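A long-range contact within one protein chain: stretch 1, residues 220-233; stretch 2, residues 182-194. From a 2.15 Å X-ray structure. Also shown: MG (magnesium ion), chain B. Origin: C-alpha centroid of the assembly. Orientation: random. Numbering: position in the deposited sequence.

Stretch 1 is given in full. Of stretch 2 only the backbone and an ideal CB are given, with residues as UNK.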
# COMPACT_ATOMS: atom_id res chain seq x y z
N ALA A 220 0.45 12.00 6.28
CA ALA A 220 1.32 11.77 7.43
C ALA A 220 0.70 10.81 8.45
O ALA A 220 1.40 10.04 9.10
CB ALA A 220 1.65 13.11 8.12
N ASP A 221 -0.62 10.87 8.61
CA ASP A 221 -1.33 10.01 9.55
C ASP A 221 -1.39 8.56 9.08
O ASP A 221 -1.74 7.67 9.85
CB ASP A 221 -2.77 10.51 9.74
CG ASP A 221 -3.60 9.60 10.67
OD1 ASP A 221 -4.53 8.91 10.19
OD2 ASP A 221 -3.32 9.57 11.87
N VAL A 222 -1.07 8.34 7.79
CA VAL A 222 -1.11 7.03 7.17
C VAL A 222 -2.51 6.45 7.19
O VAL A 222 -2.70 5.27 7.44
CB VAL A 222 -0.13 6.03 7.83
CG1 VAL A 222 -0.01 4.75 6.97
CG2 VAL A 222 1.26 6.69 7.99
N ALA A 223 -3.49 7.30 6.92
CA ALA A 223 -4.87 6.88 6.88
C ALA A 223 -5.13 6.34 5.46
O ALA A 223 -4.39 6.65 4.52
CB ALA A 223 -5.78 8.05 7.17
N PRO A 224 -6.16 5.51 5.31
CA PRO A 224 -6.54 4.92 4.03
C PRO A 224 -6.94 6.00 3.02
O PRO A 224 -7.83 6.83 3.27
CB PRO A 224 -7.72 4.01 4.39
CG PRO A 224 -7.47 3.66 5.83
CD PRO A 224 -6.99 4.98 6.41
N LEU A 225 -6.28 5.96 1.86
CA LEU A 225 -6.54 6.91 0.82
C LEU A 225 -7.65 6.51 -0.15
O LEU A 225 -7.41 6.20 -1.31
CB LEU A 225 -5.24 7.19 0.07
CG LEU A 225 -4.08 7.84 0.85
CD1 LEU A 225 -3.07 8.39 -0.18
CD2 LEU A 225 -4.60 9.01 1.73
N TRP A 226 -8.88 6.50 0.34
CA TRP A 226 -10.02 6.21 -0.52
C TRP A 226 -11.17 7.13 -0.15
O TRP A 226 -11.14 7.80 0.89
CB TRP A 226 -10.44 4.73 -0.44
CG TRP A 226 -10.61 4.11 0.92
CD1 TRP A 226 -11.52 4.47 1.88
CD2 TRP A 226 -9.91 2.97 1.43
NE1 TRP A 226 -11.43 3.62 2.97
CE2 TRP A 226 -10.45 2.69 2.72
CE3 TRP A 226 -8.89 2.16 0.93
CZ2 TRP A 226 -9.99 1.63 3.51
CZ3 TRP A 226 -8.43 1.10 1.72
CH2 TRP A 226 -8.97 0.85 3.00
N GLY A 227 -12.16 7.21 -1.04
CA GLY A 227 -13.30 8.05 -0.80
C GLY A 227 -12.90 9.49 -0.53
O GLY A 227 -12.09 10.08 -1.25
N TRP A 228 -13.48 10.06 0.54
CA TRP A 228 -13.20 11.43 0.93
C TRP A 228 -11.70 11.70 1.09
O TRP A 228 -11.19 12.74 0.63
CB TRP A 228 -13.91 11.75 2.25
CG TRP A 228 -13.96 13.21 2.52
CD1 TRP A 228 -14.88 14.10 2.04
CD2 TRP A 228 -13.03 13.97 3.31
NE1 TRP A 228 -14.58 15.37 2.48
CE2 TRP A 228 -13.45 15.32 3.26
CE3 TRP A 228 -11.89 13.63 4.05
CZ2 TRP A 228 -12.77 16.34 3.93
CZ3 TRP A 228 -11.21 14.64 4.71
CH2 TRP A 228 -11.65 15.99 4.65
N ASN A 229 -10.98 10.80 1.74
CA ASN A 229 -9.54 11.03 1.88
C ASN A 229 -8.87 11.11 0.50
O ASN A 229 -8.00 11.94 0.31
CB ASN A 229 -8.86 9.95 2.75
CG ASN A 229 -9.06 10.17 4.24
OD1 ASN A 229 -9.34 11.28 4.71
ND2 ASN A 229 -8.86 9.11 5.01
N ARG A 230 -9.26 10.28 -0.47
CA ARG A 230 -8.66 10.37 -1.81
C ARG A 230 -8.96 11.72 -2.45
O ARG A 230 -8.10 12.33 -3.07
CB ARG A 230 -9.20 9.28 -2.78
CG ARG A 230 -8.96 9.65 -4.31
CD ARG A 230 -9.50 8.62 -5.38
NE ARG A 230 -8.41 7.69 -5.55
CZ ARG A 230 -7.66 7.51 -6.63
NH1 ARG A 230 -7.85 8.16 -7.78
NH2 ARG A 230 -6.60 6.75 -6.48
N ALA A 231 -10.20 12.18 -2.31
CA ALA A 231 -10.58 13.44 -2.91
C ALA A 231 -9.84 14.61 -2.26
O ALA A 231 -9.42 15.55 -2.94
CB ALA A 231 -12.09 13.65 -2.77
N LEU A 232 -9.67 14.54 -0.94
CA LEU A 232 -9.00 15.61 -0.21
C LEU A 232 -7.55 15.70 -0.63
O LEU A 232 -7.04 16.81 -0.92
CB LEU A 232 -9.09 15.38 1.31
CG LEU A 232 -8.32 16.43 2.13
CD1 LEU A 232 -9.08 17.78 2.09
CD2 LEU A 232 -8.17 15.97 3.53
N VAL A 233 -6.89 14.55 -0.69
CA VAL A 233 -5.48 14.51 -1.08
C VAL A 233 -5.29 14.99 -2.54
O VAL A 233 -4.38 15.76 -2.82
CB VAL A 233 -4.90 13.08 -0.83
CG1 VAL A 233 -3.55 12.90 -1.52
CG2 VAL A 233 -4.75 12.87 0.71
N UNK A 182 -18.79 5.39 6.05
CA UNK A 182 -17.57 4.68 5.67
C UNK A 182 -16.55 5.65 5.08
O UNK A 182 -16.31 5.64 3.87
CB UNK A 182 -17.89 3.57 4.67
N UNK A 183 -15.99 6.50 5.95
CA UNK A 183 -14.98 7.50 5.61
C UNK A 183 -14.01 7.53 6.80
O UNK A 183 -14.44 7.33 7.93
CB UNK A 183 -15.60 8.87 5.34
N UNK A 184 -12.73 7.79 6.55
CA UNK A 184 -11.77 7.82 7.64
C UNK A 184 -10.90 9.09 7.68
O UNK A 184 -9.67 9.02 7.60
CB UNK A 184 -10.87 6.59 7.54
N UNK A 185 -11.53 10.26 7.81
CA UNK A 185 -10.76 11.51 7.87
C UNK A 185 -9.80 11.50 9.07
O UNK A 185 -10.03 10.80 10.05
CB UNK A 185 -11.70 12.71 7.96
N UNK A 186 -8.71 12.25 8.99
CA UNK A 186 -7.76 12.24 10.10
C UNK A 186 -7.95 13.47 11.00
O UNK A 186 -8.94 14.19 10.88
CB UNK A 186 -6.33 12.19 9.57
N UNK A 187 -7.00 13.71 11.90
CA UNK A 187 -7.11 14.86 12.77
C UNK A 187 -7.17 16.15 11.95
O UNK A 187 -7.98 17.04 12.25
CB UNK A 187 -5.94 14.90 13.75
N UNK A 188 -6.32 16.26 10.95
CA UNK A 188 -6.29 17.45 10.10
C UNK A 188 -7.50 17.45 9.17
O UNK A 188 -8.01 18.51 8.79
CB UNK A 188 -4.99 17.51 9.29
N UNK A 189 -7.96 16.25 8.79
CA UNK A 189 -9.13 16.15 7.93
C UNK A 189 -10.37 16.67 8.63
O UNK A 189 -11.20 17.38 8.02
CB UNK A 189 -9.35 14.70 7.49
N UNK A 190 -10.51 16.31 9.91
CA UNK A 190 -11.64 16.74 10.72
C UNK A 190 -11.52 18.25 11.04
O UNK A 190 -12.53 18.96 11.01
CB UNK A 190 -11.71 15.92 12.01
N UNK A 191 -10.31 18.75 11.31
CA UNK A 191 -10.13 20.19 11.54
C UNK A 191 -10.62 20.94 10.27
O UNK A 191 -11.27 21.99 10.34
CB UNK A 191 -8.67 20.52 11.85
N UNK A 192 -10.28 20.39 9.11
CA UNK A 192 -10.68 20.96 7.83
C UNK A 192 -12.21 20.91 7.69
O UNK A 192 -12.84 21.88 7.30
CB UNK A 192 -10.01 20.21 6.68
N UNK A 193 -12.82 19.78 8.02
CA UNK A 193 -14.27 19.65 7.92
C UNK A 193 -14.96 20.66 8.84
O UNK A 193 -15.96 21.27 8.44
CB UNK A 193 -14.71 18.23 8.27
N UNK A 194 -14.41 20.83 10.04
CA UNK A 194 -14.94 21.77 11.02
C UNK A 194 -14.87 23.20 10.49
O UNK A 194 -15.84 23.95 10.61
CB UNK A 194 -14.17 21.65 12.34
MG MG B . -3.74 11.32 13.42

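At position 182 the CA-to-CB bond is sideways to stretch 1, and no atom of that stretch lies within 5.5 Å of the ideal CB. Nothing here selects a side chain. The residue is K182, whose chain leads away.

At 183 the bond is again sideways, with the ideal CB 4.5 Å from W228 CB. Near here stretch 1 turns into a helix, and the early NH groups of such a helix lack acceptors within it; W228 N is one within reach. A side chain long enough to reach it and ending in an acceptor would suit: Glu or Gln, perhaps a shorter Asp. It is E183; with chi1 and chi2 both m, its end comes nearer, and OE2 accepts from W228 N at 3.2 Å. Water 1 donates to the same OE2 and accepts from N229 N. G227 fits this arrangement, since a CB on it would lie 2.7 Å from E183 OE2.

Position 184 points toward stretch 1, its ideal CB 4.3 Å from P224 CD and 4.1 Å from N229 ND2. P224 and the W226 ring offer an apolar surface, so a long, flexible chain with methylenes would do well: Lys, Arg or Met. K184 is found, and its CD packs 3.8 Å from P224 CG and 4.3 Å from W226 NE1. The backbone contributes independently of the residue type: N229 ND2 donates to K184 O at 2.7 Å, and also to P224 O at 3.0 Å.

At 185 phi is -61° and psi 154°, which proline accepts readily. The bond points sideways, yet the ideal CB is 3.8 Å from W228 CZ3, favouring a compact apolar group; Ala or Val could also serve. P185 places its CB 3.9 Å from W228 CZ3.

Position 186 points toward D221 and A223 and immediately precedes helix 187-194, so a small capping residue suits, Ser, Thr or perhaps Asn; Asp would cap as well, but would set a second negative charge beside the carboxylate of D221. T186 combines two roles: OG1 accepts a weak capping bond from the backbone N of 189 at 3.4 Å, while CG2 lies 3.4 Å from A223 CB and 3.1 Å from D221 OD1. The other carboxylate oxygen, D221 OD2, binds magnesium at 2.4 Å.

Positions 187 and 188 point sideways, and stretch 1 would allow any helix-compatible residue; they are G187 and A188.

At 189 the bond would point toward W228, but an ideal CB would sit a tight 3.3 Å from W228 CZ3 and clash with the backbone N of T186 at 3.0 Å. Glycine is favoured; W228 CH2 lies 3.7 Å from G189 O.

Position 190 points away and 191 is out of reach, so stretch 1 leaves both open: V190 and A191.

At 192 the bond points toward W228 and L232, with room for a large apolar group such as Phe, Leu or Met. F192 has L232 CD1 over one ring face in a CH-pi contact, 4.0 Å from the centroid, and W228 CZ2 at its edge.

Position 193 points sideways, but a branched aliphatic chain could reach W228. L193 does so: CD2 lies 3.4 Å from W228 CZ2.

Position 194 is out of reach, which leaves its choice open; it is L194.

Stretch 2 182-194: KEKPTGAGVAFLL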
# COMPACT_ATOMS: atom_id res chain seq x y z
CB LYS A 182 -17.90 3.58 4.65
CG LYS A 182 -19.02 2.62 5.13
CD LYS A 182 -18.62 1.81 6.37
CE LYS A 182 -19.84 1.44 7.19
NZ LYS A 182 -20.98 0.99 6.34
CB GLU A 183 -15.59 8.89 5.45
CG GLU A 183 -16.61 9.00 4.34
CD GLU A 183 -16.05 8.65 2.98
OE1 GLU A 183 -16.83 8.65 2.01
OE2 GLU A 183 -14.83 8.37 2.87
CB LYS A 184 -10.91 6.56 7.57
CG LYS A 184 -11.78 5.30 7.49
CD LYS A 184 -10.95 4.06 7.17
CE LYS A 184 -11.75 2.77 7.45
NZ LYS A 184 -12.30 2.75 8.85
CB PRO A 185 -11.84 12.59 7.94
CG PRO A 185 -12.99 11.88 8.59
CD PRO A 185 -12.98 10.52 7.95
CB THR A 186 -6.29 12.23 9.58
OG1 THR A 186 -6.01 13.46 8.90
CG2 THR A 186 -6.08 11.08 8.61
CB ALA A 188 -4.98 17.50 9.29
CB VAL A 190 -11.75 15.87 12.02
CG1 VAL A 190 -12.87 16.43 12.93
CG2 VAL A 190 -12.07 14.40 11.65
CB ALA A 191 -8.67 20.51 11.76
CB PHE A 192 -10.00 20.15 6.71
CG PHE A 192 -10.37 20.56 5.34
CD1 PHE A 192 -9.79 21.66 4.75
CD2 PHE A 192 -11.30 19.83 4.60
CE1 PHE A 192 -10.10 22.03 3.45
CE2 PHE A 192 -11.62 20.19 3.29
CZ PHE A 192 -11.01 21.29 2.72
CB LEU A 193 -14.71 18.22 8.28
CG LEU A 193 -14.32 17.21 7.19
CD1 LEU A 193 -14.42 15.78 7.72
CD2 LEU A 193 -15.21 17.44 5.97
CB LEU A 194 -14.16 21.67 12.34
CG LEU A 194 -14.62 22.57 13.50
CD1 LEU A 194 -16.08 22.26 13.84
CD2 LEU A 194 -13.73 22.34 14.75
O HOH W 1 -12.21 8.54 3.58
O HOH W 2 -8.35 13.30 6.45
O HOH W 3 -1.41 11.29 13.25
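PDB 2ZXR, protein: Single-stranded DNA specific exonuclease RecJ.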